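Local coordinates for E2A dna-binding protein (Human adenovirus 5, PDB 2WB0) that binds single-stranded DNA and supports elongation of viral strand-displacement replication by unwinding the template without ATP, using its capacity to form multimers, at residues 14-17 and 18-22; 311-314 and 315-319. All coordinates share one frame; numbering follows the deposited sequence.

Contact 1 (14-17 and 18-22)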
loop_
_atom_site.group_PDB
_atom_site.type_symbol
_atom_site.label_atom_id
_atom_site.label_comp_id
_atom_site.label_asym_id
_atom_site.label_seq_id
_atom_site.Cartn_x
_atom_site.Cartn_y
_atom_site.Cartn_z
ATOM N N ALA A 14 10.651 -13.251 22.826
ATOM C CA ALA A 14 9.234 -13.147 22.383
ATOM C C ALA A 14 9.107 -13.777 20.992
ATOM O O ALA A 14 8.189 -14.615 20.732
ATOM C CB ALA A 14 8.834 -11.730 22.376
ATOM N N ALA A 15 10.091 -13.491 20.126
ATOM C CA ALA A 15 10.025 -13.921 18.733
ATOM C C ALA A 15 10.222 -15.413 18.692
ATOM O O ALA A 15 9.511 -16.144 17.995
ATOM C CB ALA A 15 11.113 -13.151 17.843
ATOM N N ARG A 16 11.143 -15.920 19.501
ATOM C CA ARG A 16 11.330 -17.352 19.525
ATOM C C ARG A 16 10.105 -18.087 20.106
ATOM O O ARG A 16 9.726 -19.143 19.612
ATOM C CB ARG A 16 12.635 -17.728 20.268
ATOM C CG ARG A 16 12.881 -19.235 20.310
ATOM C CD ARG A 16 12.809 -19.868 18.891
ATOM N NE ARG A 16 14.133 -20.106 18.359
ATOM C CZ ARG A 16 14.831 -21.215 18.564
ATOM N NH1 ARG A 16 14.334 -22.207 19.287
ATOM N NH2 ARG A 16 16.034 -21.321 18.036
ATOM N N ALA A 17 9.474 -17.506 21.112
ATOM C CA ALA A 17 8.241 -18.090 21.697
ATOM C C ALA A 17 7.166 -18.295 20.599
ATOM O O ALA A 17 6.595 -19.374 20.420
ATOM C CB ALA A 17 7.706 -17.157 22.749
ATOM N N LEU A 18 6.927 -17.219 19.840
ATOM C CA LEU A 18 6.076 -17.271 18.660
ATOM C C LEU A 18 6.487 -18.290 17.652
ATOM O O LEU A 18 5.677 -19.082 17.181
ATOM C CB LEU A 18 5.990 -15.834 18.059
ATOM C CG LEU A 18 4.865 -14.859 18.309
ATOM C CD1 LEU A 18 3.704 -15.127 19.319
ATOM C CD2 LEU A 18 5.341 -13.381 18.365
ATOM N N MET A 19 7.765 -18.336 17.301
ATOM C CA MET A 19 8.217 -19.211 16.243
ATOM C C MET A 19 8.155 -20.656 16.719
ATOM O O MET A 19 7.972 -21.585 15.903
ATOM C CB MET A 19 9.678 -18.882 15.856
ATOM C CG MET A 19 9.867 -17.472 15.227
ATOM S SD MET A 19 11.495 -17.207 14.502
ATOM C CE MET A 19 12.531 -16.945 15.938
ATOM N N ASP A 20 8.352 -20.858 18.031
ATOM C CA ASP A 20 8.274 -22.238 18.548
ATOM C C ASP A 20 6.792 -22.678 18.471
ATOM O O ASP A 20 6.486 -23.689 17.862
ATOM C CB ASP A 20 8.767 -22.280 19.999
ATOM C CG ASP A 20 10.292 -22.168 20.114
ATOM O OD1 ASP A 20 11.022 -22.562 19.155
ATOM O OD2 ASP A 20 10.722 -21.684 21.182
ATOM N N LYS A 21 5.900 -21.877 19.061
ATOM C CA LYS A 21 4.464 -22.181 19.145
ATOM C C LYS A 21 3.855 -22.446 17.770
ATOM O O LYS A 21 3.017 -23.343 17.595
ATOM C CB LYS A 21 3.736 -21.042 19.842
ATOM C CG LYS A 21 2.189 -21.195 19.858
ATOM C CD LYS A 21 1.570 -20.160 20.771
ATOM C CE LYS A 21 0.028 -20.245 20.786
ATOM N NZ LYS A 21 -0.396 -19.070 21.513
ATOM N N TYR A 22 4.289 -21.688 16.770
ATOM C CA TYR A 22 3.759 -21.848 15.419
ATOM C C TYR A 22 4.598 -22.712 14.487
ATOM O O TYR A 22 4.376 -22.724 13.268
ATOM C CB TYR A 22 3.336 -20.496 14.835
ATOM C CG TYR A 22 2.235 -19.870 15.681
ATOM C CD1 TYR A 22 0.884 -20.253 15.511
ATOM C CD2 TYR A 22 2.538 -18.929 16.649
ATOM C CE1 TYR A 22 -0.111 -19.686 16.305
ATOM C CE2 TYR A 22 1.585 -18.355 17.425
ATOM C CZ TYR A 22 0.259 -18.734 17.259
ATOM O OH TYR A 22 -0.650 -18.108 18.057
#
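The torsions of R16 and D20 bring their side chains together one turn apart on helix 7-21. The R16 chain starts with CG opposite the backbone N (chi1 -180°) and bends at chi2 and chi3, which carries it along the helix toward D20. In D20, CG stands beside the backbone N, and the carboxylate leans back over the preceding turn. The two charged groups form a salt bridge from R16 NH1 to D20 OD1 at 3.3 Å. As a hydrogen bond it is weak and bent, with 141° at the hydrogen. The guanidinium and carboxylate planes are almost perpendicular (89°), so the groups do not pair side by side. The aliphatic part of the arginine comes just as near: R16 CD is 3.2 Å from D20 OD1. D20 OD1 also forms a salt bridge with K29 of helix 26-31.

M19 lies alongside R16 and A15. The methyl CE of M19 lies near the plane of the R16 guanidinium, at its edge. CE is also 4.2 Å from R16 CD and 4.5 Å from A15 CB. Beyond the segments, M19 packs on A41 and V45 of helix 40-53. L18 packs on L75 and L79 of helix 64-83, and A14 on L79 and F82.

Four backbone bonds of the i to i+4 kind join the segments. The shortest runs from D20 N to R16 O at 2.7 Å. Y22 is the first residue to leave helical angles.

The chemistry is that of an amphipathic helix end. A14, A15, L18 and M19 are buried against neighbouring helices and loops, while R16 and K21 are exposed and D20 partly so. D20 OD1 has two cationic partners, R16 weakly and K29, which would probably keep the carboxylate ionised; the K29 bridge joins this helix to helix 26-31.

Contact 2 (311-314 and 315-319)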
loop_
_atom_site.group_PDB
_atom_site.type_symbol
_atom_site.label_atom_id
_atom_site.label_comp_id
_atom_site.label_asym_id
_atom_site.label_seq_id
_atom_site.Cartn_x
_atom_site.Cartn_y
_atom_site.Cartn_z
ATOM N N ARG A 311 -3.043 -7.819 15.098
ATOM C CA ARG A 311 -3.436 -7.404 16.435
ATOM C C ARG A 311 -4.138 -8.616 17.119
ATOM O O ARG A 311 -3.832 -8.935 18.266
ATOM C CB ARG A 311 -4.273 -6.113 16.397
ATOM C CG ARG A 311 -3.545 -4.873 15.970
ATOM C CD ARG A 311 -4.425 -3.625 15.965
ATOM N NE ARG A 311 -3.702 -2.381 15.726
ATOM C CZ ARG A 311 -4.213 -1.294 15.172
ATOM N NH1 ARG A 311 -5.490 -1.265 14.729
ATOM N NH2 ARG A 311 -3.415 -0.248 14.978
ATOM N N SER A 312 -4.990 -9.352 16.393
ATOM C CA SER A 312 -5.606 -10.563 16.927
ATOM C C SER A 312 -4.609 -11.643 17.323
ATOM O O SER A 312 -4.694 -12.193 18.414
ATOM C CB SER A 312 -6.667 -11.156 15.981
ATOM O OG SER A 312 -7.767 -10.273 15.963
ATOM N N LEU A 313 -3.680 -11.944 16.434
ATOM C CA LEU A 313 -2.618 -12.930 16.669
ATOM C C LEU A 313 -1.820 -12.551 17.884
ATOM O O LEU A 313 -1.482 -13.447 18.717
ATOM C CB LEU A 313 -1.677 -13.016 15.433
ATOM C CG LEU A 313 -0.334 -13.759 15.435
ATOM C CD1 LEU A 313 -0.378 -15.105 16.145
ATOM C CD2 LEU A 313 0.132 -13.968 13.894
ATOM N N TRP A 314 -1.491 -11.251 17.979
ATOM C CA TRP A 314 -0.714 -10.723 19.077
ATOM C C TRP A 314 -1.483 -10.998 20.421
ATOM O O TRP A 314 -0.900 -11.506 21.403
ATOM C CB TRP A 314 -0.465 -9.223 18.909
ATOM C CG TRP A 314 0.433 -8.719 19.990
ATOM C CD1 TRP A 314 0.062 -8.144 21.198
ATOM C CD2 TRP A 314 1.853 -8.785 19.993
ATOM N NE1 TRP A 314 1.200 -7.872 21.965
ATOM C CE2 TRP A 314 2.308 -8.256 21.245
ATOM C CE3 TRP A 314 2.797 -9.251 19.065
ATOM C CZ2 TRP A 314 3.664 -8.143 21.558
ATOM C CZ3 TRP A 314 4.154 -9.156 19.395
ATOM C CH2 TRP A 314 4.572 -8.596 20.623
ATOM N N SER A 315 -2.794 -10.720 20.407
ATOM C CA SER A 315 -3.673 -10.838 21.592
ATOM C C SER A 315 -3.781 -12.279 22.061
ATOM O O SER A 315 -4.075 -12.528 23.243
ATOM C CB SER A 315 -5.092 -10.302 21.304
ATOM O OG SER A 315 -5.852 -11.267 20.547
ATOM N N GLU A 316 -3.569 -13.237 21.154
ATOM C CA GLU A 316 -3.584 -14.629 21.523
ATOM C C GLU A 316 -2.238 -15.038 22.120
ATOM O O GLU A 316 -2.094 -16.168 22.570
ATOM C CB GLU A 316 -3.936 -15.552 20.339
ATOM C CG GLU A 316 -5.355 -15.289 19.772
ATOM C CD GLU A 316 -5.683 -16.046 18.502
ATOM O OE1 GLU A 316 -4.907 -16.914 18.051
ATOM O OE2 GLU A 316 -6.774 -15.767 17.952
ATOM N N ASN A 317 -1.280 -14.116 22.162
ATOM C CA ASN A 317 0.065 -14.486 22.655
ATOM C C ASN A 317 0.635 -13.621 23.735
ATOM O O ASN A 317 1.546 -14.052 24.434
ATOM C CB ASN A 317 1.034 -14.566 21.495
ATOM C CG ASN A 317 0.725 -15.690 20.601
ATOM O OD1 ASN A 317 0.027 -15.551 19.594
ATOM N ND2 ASN A 317 1.218 -16.823 20.940
ATOM N N PHE A 318 0.102 -12.413 23.855
ATOM C CA PHE A 318 0.550 -11.408 24.790
ATOM C C PHE A 318 -0.674 -10.820 25.390
ATOM O O PHE A 318 -1.752 -10.859 24.777
ATOM C CB PHE A 318 1.426 -10.328 24.111
ATOM C CG PHE A 318 2.653 -10.892 23.487
ATOM C CD1 PHE A 318 2.617 -11.395 22.179
ATOM C CD2 PHE A 318 3.838 -11.015 24.219
ATOM C CE1 PHE A 318 3.738 -12.010 21.582
ATOM C CE2 PHE A 318 4.954 -11.621 23.632
ATOM C CZ PHE A 318 4.910 -12.102 22.295
ATOM N N THR A 319 -0.559 -10.266 26.597
ATOM C CA THR A 319 -1.787 -9.754 27.210
ATOM C C THR A 319 -2.043 -8.247 26.999
ATOM O O THR A 319 -3.176 -7.812 27.167
ATOM C CB THR A 319 -1.941 -10.214 28.703
ATOM O OG1 THR A 319 -1.102 -9.405 29.513
ATOM C CG2 THR A 319 -1.533 -11.737 28.865
#
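W314 and F318 form a local aromatic contact at the C-terminal end of helix 300-315, where the chain turns into a loop. It is an offset stack. The six-membered ring of W314 and the F318 ring have centroids 3.9 Å apart and planes 16° from parallel. F318 CD1 lies over the centre of the indole face, 3.3 Å from W314 CE2. The torsions bring the two rings face to face: W314 CG lies opposite its backbone N (chi1 -175°), and F318 CG beside its own. The indole is further fixed by W314 NE1, which bonds to the carbonyl of E320. L75 and L79 of helix 64-83 also pack on W314, and the F318 ring meets F82.

At the same turn the backbone changes its pattern. W314 O accepts from two donors, F318 N at 2.8 Å and N317 N at 2.7 Å. The N317 donor sits well above the carbonyl plane. S312 O is shared as well, between E316 N and the hydroxyl of S315. S315 OG donates to S312 O at 2.6 Å. These bonds satisfy carbonyls of the last turn where the regular helical ladder stops. This is a helix C-terminus at which i+3 and i+4 donors share a carbonyl, and an i to i+4 aromatic stack joins the last turn to the loop after it.

Contact 1 comes first along the chain, near the end of helix 7-21. Contact 2 comes almost 300 residues later, at the end of helix 300-315. Their centres are 12 Å apart, on the same side of the chain's centre. One belongs to the all-alpha region and the other to the second zinc-binding region, yet they touch. L18 CD1 packs against N317 CG, and F318 rests on A14 and L18. Helix 64-83 receives side chains from both contacts, as does helix 40-53. The end of helix 7-21 and the loop after helix 300-315 thus meet in one helical cluster, away from the zinc sites, and that loop packs against helix 7-21.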